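Local coordinates for protein PLP-Dependent L-Arginine Hydroxylase MppP (Streptomyces wadayamensis, PDB 6C9B) that uses pyridoxal 5'-phosphate to oxidise L-arginine, acting as an oxidase rather than an oxygenase, and binds its 4-hydroxy-2-oxo acid product, at residues A279-N284 and A354-T359; A98-A103 and G240-K245; R55-I60 and V254-L259; L174-A179 and Q207-R212. All coordinates share one frame; numbering follows the deposited sequence. Where two conformers were deposited one is given.

Contact 1 of 4, residues A279-N284 and A354-T359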
loop_
_atom_site.group_PDB
_atom_site.type_symbol
_atom_site.label_atom_id
_atom_site.label_comp_id
_atom_site.label_asym_id
_atom_site.label_seq_id
_atom_site.Cartn_x
_atom_site.Cartn_y
_atom_site.Cartn_z
ATOM N N ALA B 279 12.174 -27.737 1.309
ATOM C CA ALA B 279 13.220 -28.434 2.061
ATOM C C ALA B 279 13.895 -27.498 3.057
ATOM O O ALA B 279 14.260 -27.916 4.167
ATOM C CB ALA B 279 14.241 -29.045 1.100
ATOM N N PHE B 280 14.047 -26.222 2.684
ATOM C CA PHE B 280 14.676 -25.243 3.561
ATOM C C PHE B 280 13.819 -24.977 4.792
ATOM O O PHE B 280 14.323 -24.949 5.916
ATOM C CB PHE B 280 14.922 -23.952 2.791
ATOM C CG PHE B 280 15.550 -22.864 3.613
ATOM C CD1 PHE B 280 16.894 -22.910 3.938
ATOM C CD2 PHE B 280 14.806 -21.787 4.034
ATOM C CE1 PHE B 280 17.475 -21.900 4.698
ATOM C CE2 PHE B 280 15.392 -20.788 4.793
ATOM C CZ PHE B 280 16.718 -20.848 5.116
ATOM N N ILE B 281 12.521 -24.731 4.590
ATOM C CA ILE B 281 11.614 -24.534 5.717
ATOM C C ILE B 281 11.557 -25.780 6.604
ATOM O O ILE B 281 11.567 -25.676 7.837
ATOM C CB ILE B 281 10.221 -24.140 5.194
ATOM C CG1 ILE B 281 10.306 -22.782 4.449
ATOM C CG2 ILE B 281 9.194 -24.093 6.341
ATOM C CD1 ILE B 281 10.725 -21.574 5.301
ATOM N N LEU B 282 11.482 -26.978 6.000
ATOM C CA LEU B 282 11.498 -28.213 6.791
ATOM C C LEU B 282 12.769 -28.318 7.628
ATOM O O LEU B 282 12.725 -28.694 8.808
ATOM C CB LEU B 282 11.360 -29.421 5.874
ATOM C CG LEU B 282 11.368 -30.811 6.535
ATOM C CD1 LEU B 282 10.336 -30.911 7.673
ATOM C CD2 LEU B 282 11.104 -31.862 5.479
ATOM N N HIS B 283 13.902 -27.941 7.047
ATOM C CA HIS B 283 15.157 -27.973 7.784
ATOM C C HIS B 283 15.114 -27.038 8.982
ATOM O O HIS B 283 15.533 -27.397 10.090
ATOM C CB HIS B 283 16.308 -27.573 6.875
ATOM C CG HIS B 283 17.617 -27.552 7.583
ATOM N ND1 HIS B 283 18.355 -28.693 7.795
ATOM C CD2 HIS B 283 18.305 -26.544 8.169
ATOM C CE1 HIS B 283 19.455 -28.389 8.459
ATOM N NE2 HIS B 283 19.451 -27.094 8.699
ATOM N N ASN B 284 14.613 -25.821 8.772
ATOM C CA ASN B 284 14.601 -24.836 9.847
ATOM C C ASN B 284 13.592 -25.210 10.923
ATOM O O ASN B 284 13.855 -25.023 12.113
ATOM C CB ASN B 284 14.316 -23.442 9.296
ATOM C CG ASN B 284 15.556 -22.789 8.707
ATOM O OD1 ASN B 284 16.633 -23.355 8.737
ATOM N ND2 ASN B 284 15.392 -21.591 8.172
ATOM N N ALA B 354 9.763 -17.065 13.552
ATOM C CA ALA B 354 9.852 -16.973 12.100
ATOM C C ALA B 354 10.909 -17.920 11.556
ATOM O O ALA B 354 12.052 -17.924 12.022
ATOM C CB ALA B 354 10.214 -15.548 11.676
ATOM N N LEU B 355 10.527 -18.716 10.560
ATOM C CA LEU B 355 11.416 -19.716 9.978
ATOM C C LEU B 355 12.046 -19.265 8.661
ATOM O O LEU B 355 13.015 -19.891 8.208
ATOM C CB LEU B 355 10.660 -21.018 9.745
ATOM C CG LEU B 355 10.057 -21.702 10.978
ATOM C CD1 LEU B 355 9.400 -22.997 10.542
ATOM C CD2 LEU B 355 11.106 -21.984 12.052
ATOM N N SER B 356 11.519 -18.208 8.033
ATOM C CA SER B 356 12.103 -17.704 6.784
ATOM C C SER B 356 13.281 -16.808 7.134
ATOM O O SER B 356 13.245 -15.582 7.001
ATOM C CB SER B 356 11.070 -16.966 5.947
ATOM O OG SER B 356 10.076 -17.876 5.502
ATOM N N ARG B 357 14.350 -17.477 7.569
ATOM C CA ARG B 357 15.548 -16.875 8.124
ATOM C C ARG B 357 16.711 -17.771 7.746
ATOM O O ARG B 357 16.558 -18.985 7.633
ATOM C CB ARG B 357 15.508 -16.769 9.653
ATOM C CG ARG B 357 14.416 -15.878 10.204
ATOM C CD ARG B 357 14.672 -14.467 9.818
ATOM N NE ARG B 357 13.760 -13.546 10.493
ATOM C CZ ARG B 357 12.536 -13.256 10.085
ATOM N NH1 ARG B 357 12.020 -13.798 8.976
ATOM N NH2 ARG B 357 11.824 -12.409 10.796
ATOM N N SER B 358 17.881 -17.175 7.581
ATOM C CA SER B 358 19.071 -17.997 7.450
ATOM C C SER B 358 19.207 -18.884 8.678
ATOM O O SER B 358 18.862 -18.490 9.794
ATOM C CB SER B 358 20.299 -17.108 7.258
ATOM O OG SER B 358 20.230 -16.479 5.988
ATOM N N THR B 359 19.691 -20.108 8.466
ATOM C CA THR B 359 19.639 -21.102 9.525
ATOM C C THR B 359 20.517 -20.703 10.699
ATOM O O THR B 359 20.163 -20.964 11.851
ATOM C CB THR B 359 20.046 -22.467 8.963
ATOM O OG1 THR B 359 19.189 -22.790 7.859
ATOM C CG2 THR B 359 19.915 -23.557 10.009
#

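Contact 2 of 4, residues A98-A103 and G240-K245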
loop_
_atom_site.group_PDB
_atom_site.type_symbol
_atom_site.label_atom_id
_atom_site.label_comp_id
_atom_site.label_asym_id
_atom_site.label_seq_id
_atom_site.Cartn_x
_atom_site.Cartn_y
_atom_site.Cartn_z
ATOM N N ALA B 98 -12.514 -5.142 3.128
ATOM C CA ALA B 98 -13.242 -4.818 4.348
ATOM C C ALA B 98 -14.146 -3.612 4.122
ATOM O O ALA B 98 -15.309 -3.608 4.539
ATOM C CB ALA B 98 -12.250 -4.555 5.474
ATOM N N ARG B 99 -13.607 -2.550 3.511
ATOM C CA ARG B 99 -14.437 -1.378 3.266
ATOM C C ARG B 99 -15.558 -1.727 2.296
ATOM O O ARG B 99 -16.683 -1.236 2.447
ATOM C CB ARG B 99 -13.584 -0.212 2.759
ATOM C CG ARG B 99 -14.407 1.094 2.714
ATOM C CD ARG B 99 -13.630 2.268 3.255
ATOM N NE ARG B 99 -12.558 2.731 2.389
ATOM C CZ ARG B 99 -12.748 3.380 1.246
ATOM N NH1 ARG B 99 -11.700 3.818 0.571
ATOM N NH2 ARG B 99 -13.976 3.559 0.762
ATOM N N SER B 100 -15.285 -2.628 1.337
ATOM C CA SER B 100 -16.320 -3.061 0.396
ATOM C C SER B 100 -17.409 -3.865 1.098
ATOM O O SER B 100 -18.603 -3.674 0.825
ATOM C CB SER B 100 -15.712 -3.904 -0.711
ATOM O OG SER B 100 -14.814 -3.126 -1.493
ATOM N N LEU B 101 -17.014 -4.791 1.973
ATOM C CA LEU B 101 -17.994 -5.553 2.748
ATOM C C LEU B 101 -18.905 -4.642 3.549
ATOM O O LEU B 101 -20.102 -4.921 3.682
ATOM C CB LEU B 101 -17.282 -6.526 3.688
ATOM C CG LEU B 101 -16.733 -7.789 3.042
ATOM C CD1 LEU B 101 -15.763 -8.465 4.007
ATOM C CD2 LEU B 101 -17.870 -8.746 2.698
ATOM N N SER B 102 -18.352 -3.571 4.126
ATOM C CA SER B 102 -19.113 -2.718 5.032
ATOM C C SER B 102 -20.278 -2.043 4.324
ATOM O O SER B 102 -21.205 -1.575 4.994
ATOM C CB SER B 102 -18.193 -1.669 5.683
ATOM O OG SER B 102 -17.926 -0.577 4.811
ATOM N N ALA B 103 -20.275 -2.030 2.984
ATOM C CA ALA B 103 -21.384 -1.450 2.231
ATOM C C ALA B 103 -22.675 -2.244 2.390
ATOM O O ALA B 103 -23.763 -1.668 2.284
ATOM C CB ALA B 103 -21.031 -1.367 0.743
ATOM N N GLY B 240 -20.824 -8.783 -5.994
ATOM C CA GLY B 240 -21.819 -7.856 -5.480
ATOM C C GLY B 240 -21.341 -6.956 -4.365
ATOM O O GLY B 240 -22.143 -6.493 -3.549
ATOM N N LEU B 241 -20.049 -6.699 -4.311
ATOM C CA LEU B 241 -19.401 -5.753 -3.430
ATOM C C LEU B 241 -18.619 -4.772 -4.282
ATOM O O LEU B 241 -18.101 -5.162 -5.330
ATOM C CB LEU B 241 -18.410 -6.436 -2.480
ATOM C CG LEU B 241 -18.925 -7.611 -1.660
ATOM C CD1 LEU B 241 -17.731 -8.308 -1.004
ATOM C CD2 LEU B 241 -19.918 -7.165 -0.620
ATOM N N PRO B 242 -18.421 -3.544 -3.818
ATOM C CA PRO B 242 -17.742 -2.541 -4.658
ATOM C C PRO B 242 -16.226 -2.602 -4.630
ATOM O O PRO B 242 -15.563 -1.560 -4.539
ATOM C CB PRO B 242 -18.255 -1.217 -4.071
ATOM C CG PRO B 242 -18.483 -1.538 -2.638
ATOM C CD PRO B 242 -19.020 -2.926 -2.620
ATOM N N VAL B 243 -15.654 -3.804 -4.740
ATOM C CA VAL B 243 -14.201 -3.947 -4.635
ATOM C C VAL B 243 -13.498 -3.236 -5.791
ATOM O O VAL B 243 -12.413 -2.686 -5.620
ATOM C CB VAL B 243 -13.787 -5.432 -4.561
ATOM C CG1 VAL B 243 -14.227 -6.040 -3.213
ATOM C CG2 VAL B 243 -14.334 -6.238 -5.755
ATOM N N GLU B 244 -14.072 -3.267 -6.993
ATOM C CA GLU B 244 -13.397 -2.615 -8.114
ATOM C C GLU B 244 -13.340 -1.097 -7.944
ATOM O O GLU B 244 -12.324 -0.462 -8.262
ATOM C CB GLU B 244 -14.094 -2.978 -9.424
ATOM C CG GLU B 244 -13.848 -4.413 -9.824
ATOM C CD GLU B 244 -14.823 -4.874 -10.881
ATOM O OE1 GLU B 244 -16.003 -5.128 -10.552
ATOM O OE2 GLU B 244 -14.401 -4.953 -12.043
ATOM N N LYS B 245 -14.437 -0.494 -7.481
ATOM C CA LYS B 245 -14.483 0.954 -7.284
ATOM C C LYS B 245 -13.545 1.380 -6.166
ATOM O O LYS B 245 -12.771 2.328 -6.331
ATOM C CB LYS B 245 -15.916 1.393 -6.987
ATOM C CG LYS B 245 -16.090 2.830 -6.476
ATOM C CD LYS B 245 -15.482 3.900 -7.375
ATOM C CE LYS B 245 -16.017 5.292 -6.996
ATOM N NZ LYS B 245 -14.990 6.376 -7.006
#

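Contact 3 of 4, residues R55-I60 and V254-L259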
loop_
_atom_site.group_PDB
_atom_site.type_symbol
_atom_site.label_atom_id
_atom_site.label_comp_id
_atom_site.label_asym_id
_atom_site.label_seq_id
_atom_site.Cartn_x
_atom_site.Cartn_y
_atom_site.Cartn_z
ATOM N N ARG B 55 7.332 -2.286 -22.307
ATOM C CA ARG B 55 6.178 -3.110 -22.598
ATOM C C ARG B 55 4.942 -2.582 -21.890
ATOM O O ARG B 55 5.042 -1.915 -20.853
ATOM C CB ARG B 55 6.415 -4.561 -22.166
ATOM C CG ARG B 55 7.535 -5.258 -22.899
ATOM C CD ARG B 55 7.660 -6.694 -22.435
ATOM N NE ARG B 55 6.522 -7.490 -22.880
ATOM C CZ ARG B 55 6.113 -8.603 -22.288
ATOM N NH1 ARG B 55 6.737 -9.065 -21.213
ATOM N NH2 ARG B 55 5.075 -9.261 -22.776
ATOM N N PRO B 56 3.753 -2.873 -22.416
ATOM C CA PRO B 56 2.522 -2.529 -21.695
ATOM C C PRO B 56 2.444 -3.290 -20.389
ATOM O O PRO B 56 2.673 -4.504 -20.344
ATOM C CB PRO B 56 1.405 -2.959 -22.658
ATOM C CG PRO B 56 2.074 -3.252 -23.962
ATOM C CD PRO B 56 3.470 -3.648 -23.635
ATOM N N VAL B 57 2.073 -2.575 -19.326
ATOM C CA VAL B 57 2.043 -3.192 -18.010
ATOM C C VAL B 57 1.071 -4.367 -17.982
ATOM O O VAL B 57 1.295 -5.340 -17.247
ATOM C CB VAL B 57 1.712 -2.129 -16.940
ATOM C CG1 VAL B 57 0.355 -1.481 -17.213
ATOM C CG2 VAL B 57 1.783 -2.727 -15.541
ATOM N N GLN B 58 -0.002 -4.316 -18.788
ATOM C CA GLN B 58 -0.999 -5.387 -18.783
ATOM C C GLN B 58 -0.397 -6.722 -19.207
ATOM O O GLN B 58 -0.817 -7.783 -18.721
ATOM C CB GLN B 58 -2.165 -5.023 -19.713
ATOM C CG GLN B 58 -3.121 -6.180 -20.028
ATOM C CD GLN B 58 -3.951 -6.579 -18.825
ATOM O OE1 GLN B 58 -3.762 -7.649 -18.242
ATOM N NE2 GLN B 58 -4.881 -5.709 -18.444
ATOM N N GLN B 59 0.567 -6.696 -20.121
ATOM C CA GLN B 59 1.179 -7.939 -20.565
ATOM C C GLN B 59 2.088 -8.497 -19.484
ATOM O O GLN B 59 2.062 -9.698 -19.189
ATOM C CB GLN B 59 1.962 -7.698 -21.850
ATOM C CG GLN B 59 1.097 -7.281 -23.026
ATOM C CD GLN B 59 1.900 -7.062 -24.288
ATOM O OE1 GLN B 59 3.099 -7.343 -24.333
ATOM N NE2 GLN B 59 1.245 -6.551 -25.323
ATOM N N ILE B 60 2.868 -7.627 -18.846
ATOM C CA ILE B 60 3.716 -8.076 -17.751
ATOM C C ILE B 60 2.851 -8.604 -16.617
ATOM O O ILE B 60 3.123 -9.668 -16.042
ATOM C CB ILE B 60 4.635 -6.929 -17.291
ATOM C CG1 ILE B 60 5.577 -6.521 -18.429
ATOM C CG2 ILE B 60 5.465 -7.351 -16.075
ATOM C CD1 ILE B 60 6.368 -5.250 -18.126
ATOM N N VAL B 254 0.069 -1.704 -9.696
ATOM C CA VAL B 254 1.360 -1.850 -9.044
ATOM C C VAL B 254 2.464 -1.646 -10.071
ATOM O O VAL B 254 2.227 -1.607 -11.276
ATOM C CB VAL B 254 1.508 -3.194 -8.325
ATOM C CG1 VAL B 254 0.420 -3.338 -7.242
ATOM C CG2 VAL B 254 1.439 -4.330 -9.305
ATOM N N SER B 255 3.687 -1.529 -9.581
ATOM C CA SER B 255 4.815 -1.257 -10.456
ATOM C C SER B 255 5.018 -2.408 -11.433
ATOM O O SER B 255 5.041 -3.577 -11.014
ATOM C CB SER B 255 6.082 -1.068 -9.631
ATOM O OG SER B 255 7.235 -1.090 -10.470
ATOM N N PRO B 256 5.246 -2.126 -12.725
ATOM C CA PRO B 256 5.607 -3.212 -13.643
ATOM C C PRO B 256 6.867 -3.943 -13.229
ATOM O O PRO B 256 7.003 -5.138 -13.526
ATOM C CB PRO B 256 5.786 -2.494 -14.991
ATOM C CG PRO B 256 6.032 -1.089 -14.664
ATOM C CD PRO B 256 5.225 -0.826 -13.404
ATOM N N LEU B 257 7.806 -3.263 -12.561
ATOM C CA LEU B 257 9.029 -3.943 -12.145
ATOM C C LEU B 257 8.732 -5.009 -11.101
ATOM O O LEU B 257 9.343 -6.085 -11.112
ATOM C CB LEU B 257 10.043 -2.940 -11.594
ATOM C CG LEU B 257 11.412 -3.569 -11.283
ATOM C CD1 LEU B 257 12.146 -3.885 -12.562
ATOM C CD2 LEU B 257 12.273 -2.655 -10.429
ATOM N N ILE B 258 7.810 -4.725 -10.176
ATOM C CA ILE B 258 7.442 -5.721 -9.178
ATOM C C ILE B 258 6.731 -6.893 -9.833
ATOM O O ILE B 258 6.988 -8.054 -9.498
ATOM C CB ILE B 258 6.598 -5.066 -8.071
ATOM C CG1 ILE B 258 7.458 -4.104 -7.285
ATOM C CG2 ILE B 258 5.953 -6.120 -7.161
ATOM C CD1 ILE B 258 6.693 -3.291 -6.262
ATOM N N LEU B 259 5.865 -6.622 -10.808
ATOM C CA LEU B 259 5.196 -7.711 -11.508
ATOM C C LEU B 259 6.198 -8.548 -12.291
ATOM O O LEU B 259 6.114 -9.784 -12.322
ATOM C CB LEU B 259 4.131 -7.132 -12.433
ATOM C CG LEU B 259 2.955 -6.459 -11.729
ATOM C CD1 LEU B 259 2.172 -5.620 -12.698
ATOM C CD2 LEU B 259 2.090 -7.510 -11.061
#

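Contact 4 of 4, residues L174-A179 and Q207-R212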
loop_
_atom_site.group_PDB
_atom_site.type_symbol
_atom_site.label_atom_id
_atom_site.label_comp_id
_atom_site.label_asym_id
_atom_site.label_seq_id
_atom_site.Cartn_x
_atom_site.Cartn_y
_atom_site.Cartn_z
ATOM N N LEU B 174 -18.013 -25.878 2.428
ATOM C CA LEU B 174 -18.200 -24.502 2.883
ATOM C C LEU B 174 -18.704 -23.613 1.746
ATOM O O LEU B 174 -19.587 -22.774 1.941
ATOM C CB LEU B 174 -16.872 -23.990 3.436
ATOM C CG LEU B 174 -16.844 -22.626 4.103
ATOM C CD1 LEU B 174 -17.788 -22.567 5.293
ATOM C CD2 LEU B 174 -15.418 -22.350 4.578
ATOM N N ALA B 175 -18.134 -23.767 0.551
ATOM C CA ALA B 175 -18.606 -22.982 -0.581
ATOM C C ALA B 175 -20.049 -23.340 -0.946
ATOM O O ALA B 175 -20.841 -22.462 -1.310
ATOM C CB ALA B 175 -17.682 -23.177 -1.778
ATOM N N GLU B 176 -20.414 -24.624 -0.863
ATOM C CA GLU B 176 -21.808 -24.999 -1.081
ATOM C C GLU B 176 -22.725 -24.353 -0.046
ATOM O O GLU B 176 -23.801 -23.866 -0.398
ATOM C CB GLU B 176 -21.966 -26.512 -1.054
ATOM C CG GLU B 176 -21.290 -27.218 -2.216
ATOM C CD GLU B 176 -21.312 -28.727 -2.065
ATOM O OE1 GLU B 176 -21.813 -29.236 -1.039
ATOM O OE2 GLU B 176 -20.808 -29.413 -2.967
ATOM N N GLN B 177 -22.324 -24.368 1.239
ATOM C CA GLN B 177 -23.113 -23.729 2.290
ATOM C C GLN B 177 -23.271 -22.233 2.035
ATOM O O GLN B 177 -24.381 -21.696 2.176
ATOM C CB GLN B 177 -22.489 -23.953 3.666
ATOM C CG GLN B 177 -22.440 -25.397 4.165
ATOM C CD GLN B 177 -22.242 -25.426 5.637
ATOM O OE1 GLN B 177 -21.089 -25.365 6.144
ATOM N NE2 GLN B 177 -23.359 -25.437 6.364
ATOM N N CYS B 178 -22.181 -21.550 1.642
ATOM C CA CYS B 178 -22.254 -20.119 1.373
ATOM C C CYS B 178 -23.176 -19.848 0.195
ATOM O O CYS B 178 -23.990 -18.928 0.244
ATOM C CB CYS B 178 -20.866 -19.538 1.112
ATOM S SG CYS B 178 -19.894 -19.436 2.652
ATOM N N ALA B 179 -23.088 -20.671 -0.854
ATOM C CA ALA B 179 -24.000 -20.520 -1.987
ATOM C C ALA B 179 -25.450 -20.692 -1.565
ATOM O O ALA B 179 -26.338 -19.962 -2.039
ATOM C CB ALA B 179 -23.670 -21.531 -3.071
ATOM N N GLN B 207 -15.778 -22.015 -8.186
ATOM C CA GLN B 207 -16.639 -21.822 -9.345
ATOM C C GLN B 207 -17.661 -22.945 -9.468
ATOM O O GLN B 207 -18.807 -22.700 -9.860
ATOM C CB GLN B 207 -15.770 -21.689 -10.601
ATOM C CG GLN B 207 -14.954 -20.392 -10.570
ATOM C CD GLN B 207 -13.708 -20.395 -11.446
ATOM O OE1 GLN B 207 -13.167 -21.447 -11.801
ATOM N NE2 GLN B 207 -13.239 -19.198 -11.790
ATOM N N GLU B 208 -17.270 -24.185 -9.175
ATOM C CA GLU B 208 -18.228 -25.287 -9.257
ATOM C C GLU B 208 -19.357 -25.111 -8.246
ATOM O O GLU B 208 -20.513 -25.478 -8.515
ATOM C CB GLU B 208 -17.519 -26.625 -9.031
ATOM C CG GLU B 208 -18.466 -27.842 -8.888
ATOM C CD GLU B 208 -17.750 -29.125 -8.460
ATOM O OE1 GLU B 208 -17.730 -30.096 -9.249
ATOM O OE2 GLU B 208 -17.214 -29.167 -7.331
ATOM N N ALA B 209 -19.036 -24.581 -7.062
ATOM C CA ALA B 209 -20.053 -24.407 -6.023
ATOM C C ALA B 209 -20.948 -23.221 -6.330
ATOM O O ALA B 209 -22.123 -23.215 -5.945
ATOM C CB ALA B 209 -19.386 -24.225 -4.649
ATOM N N GLY B 210 -20.416 -22.211 -7.015
ATOM C CA GLY B 210 -21.243 -21.095 -7.431
ATOM C C GLY B 210 -21.613 -20.127 -6.340
ATOM O O GLY B 210 -22.634 -19.443 -6.449
ATOM N N CYS B 211 -20.837 -20.071 -5.271
ATOM C CA CYS B 211 -21.023 -19.034 -4.271
ATOM C C CYS B 211 -20.350 -17.732 -4.714
ATOM O O CYS B 211 -19.567 -17.687 -5.671
ATOM C CB CYS B 211 -20.455 -19.494 -2.936
ATOM S SG CYS B 211 -18.638 -19.778 -2.968
ATOM N N ARG B 212 -20.727 -16.653 -4.045
ATOM C CA ARG B 212 -19.977 -15.409 -4.145
ATOM C C ARG B 212 -18.678 -15.608 -3.404
ATOM O O ARG B 212 -18.688 -16.136 -2.291
ATOM C CB ARG B 212 -20.747 -14.256 -3.518
ATOM C CG ARG B 212 -22.122 -14.026 -4.131
ATOM C CD ARG B 212 -23.007 -13.256 -3.149
ATOM N NE ARG B 212 -22.529 -11.888 -2.938
ATOM C CZ ARG B 212 -22.805 -11.165 -1.856
ATOM N NH1 ARG B 212 -23.547 -11.666 -0.878
ATOM N NH2 ARG B 212 -22.330 -9.943 -1.733
HETATM O O HOH W 1 -22.894 -17.058 -2.165
#

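Contact 1 of 4, residues A279-N284 and A354-T359
N284 illustrates how a single amide can fasten a loop to a helix, since both of its branches are engaged by 354-359. ND2 donates to L355 O at 2.9 Å, close to straight (164° at the hydrogen) and with the acceptor in the amide plane. It also makes a weak bond of equal length to R357 O, bent to 129°. OD1 in turn accepts from T359 OG1 at 2.8 Å, the hydroxyl lying in the carbonyl plane on a lone pair. Two good bonds and one weak one hold the rotation of the amide, and the two loop carbonyls share one NH2 group. R357 O has a further neighbour in F280, whose CZ brings the ring edge to 3.1 Å of it; N284 CG lies over one face of the same ring, toward its rim. Beside the amide, I281 CG2 meets L355 CD1 at 4.3 Å, while H283 sets its ring edge against T359 CG2. The R357 side chain leads off the other way: NH1 returns to S356 O at 2.9 Å, and the remaining donors reach backbone oxygens of N24 and D27. S356 centres an inverse gamma turn, which folds the chain back between the two carbonyls. The arrangement belongs to the fold-type I PLP enzymes, in which a long interdomain helix, here 256-291, contacts the link between strand 350-354, home of the product-pocket residue R352, and the C-terminal helix.

Contact 2 of 4, residues A98-A103 and G240-K245
S100 and P242 bring the two backbones together, their CA atoms 5.3 Å apart, where the C-terminal part of helix 90-101 meets the lead-in to helix 243-250. P242 centres an inverse gamma turn, closed by a weak bond from V243 N to L241 O, and stands at the N-cap of the second helix. That bend presents L241, P242 and V243 in succession to S100, which lies among them. S100 CB packs against L241 CB at 4.1 Å and against P242 CD at 3.9 Å, and the proline ring also covers the serine carbonyl, with CD at 3.5 Å from S100 O. S100 OG lies 3.3 Å from V243 CA, yet the hydroxyl does not cap the incoming helix: the angle to V243 N is poor, and OG is bonded instead to I96 O, one turn back in its own helix. L101 CD2 lies 3.7 Å from L241 CD1, the two leucines crossing at a slant. A103 CB extends the apolar edge to P242 CD at 4.2 Å. Helix 116-124 receives L101 on L122, and strand 231-235 carries V243 on F235, which sets the contact beside the large sheet. The adjacent residue R99 forms a salt bridge with E95 of the second subunit, placing this helix pair next to the dimer interface.

Contact 3 of 4, residues R55-I60 and V254-L259
V57 and P256 sit in the first turns of two helices, 57-71 and 256-291, whose N-terminal ends lie side by side and head the same general way. Each helix offers a pair of residues spaced by three, V57 with I60 and P256 with L259, and the pairs meet through apolar carbons, methyls of V57 and I60 against P256 and L259. V57 CG2, anti to the backbone N while CG1 takes the crowded position (chi1 60°), reaches P256 CB at 4.0 Å and L259 CD1 at 4.1 Å. I60 uses both arms: the CG2 branch lies over P256 O at 3.7 Å and against L259 CB at 3.9 Å, and CD1 at the tip of the longer arm meets P256 CB at 4.2 Å. The second of these helices is the long one that, in fold-type I aminotransferase relatives, runs from the large domain into the small one. S255 occupies its N-cap, OG accepting from L257 N at 3.1 Å and bonded also to L226 O of the second subunit. R55, in the loop between helices 45-54 and 57-71, makes salt bridges to E51 and E63. Strand 84-87 adjoins the pair, L259 touching S86.

Contact 4 of 4, residues L174-A179 and Q207-R212
A179 and C211 approach to 4.0 Å between CA atoms, and E176 and A209 to 5.3 Å, as helix 168-181 passes the end of helix 202-209 and the turn that follows it. So close an approach depends on small side chains. A175 CB meets A209 CB at 3.5 Å, tighter than an ordinary methyl contact. G210, with a positive phi of 75°, breaks the helix and turns the chain so that C211 comes down on the same helix. There C211 CB lies 3.4 Å from A175 O and 3.8 Å from A179 CB. Its sulfur, set between the backbone N and the carbonyl carbon (chi1 63°), rests on A175 CB at 3.7 Å. A water continues the join, accepting from R212 N at 2.9 Å and donating weakly to C178 O. E176 and E208 bring like charges within 5.7 Å (OE2 to OE2), but E176 is paired with R173 of its own helix. On the sheet side, A175 and C178 pack on L185 of strand 184-188. These are the helices of two successive beta-alpha-beta crossovers, joining parallel strands 152-156, 184-188 and 212-218, and their side-by-side packing on the sheet is characteristic of the large PLP-binding domain of this aminotransferase fold.

Overall arrangement
The four contacts show how one chain ties distant segments into a two-domain enzyme. Contacts 2 and 4 are neighbours, their centres about 19 Å apart, and touch where L241 meets R212; both lie beside the seven-stranded sheet. Contacts 3 and 2 have centres about 25 Å apart, and both reach the second subunit. Contact 1 stands apart, centre to centre about 31 Å from contact 3 and across the centre of the chain from contacts 2 and 4. It shares helix 256-291 with contact 3, so that one helix spans both regions. Along the chain contact 3 encloses contact 2, which encloses contact 4, and contact 1 follows, joining that helix to the loop after strand 350-354 of the smaller sheet.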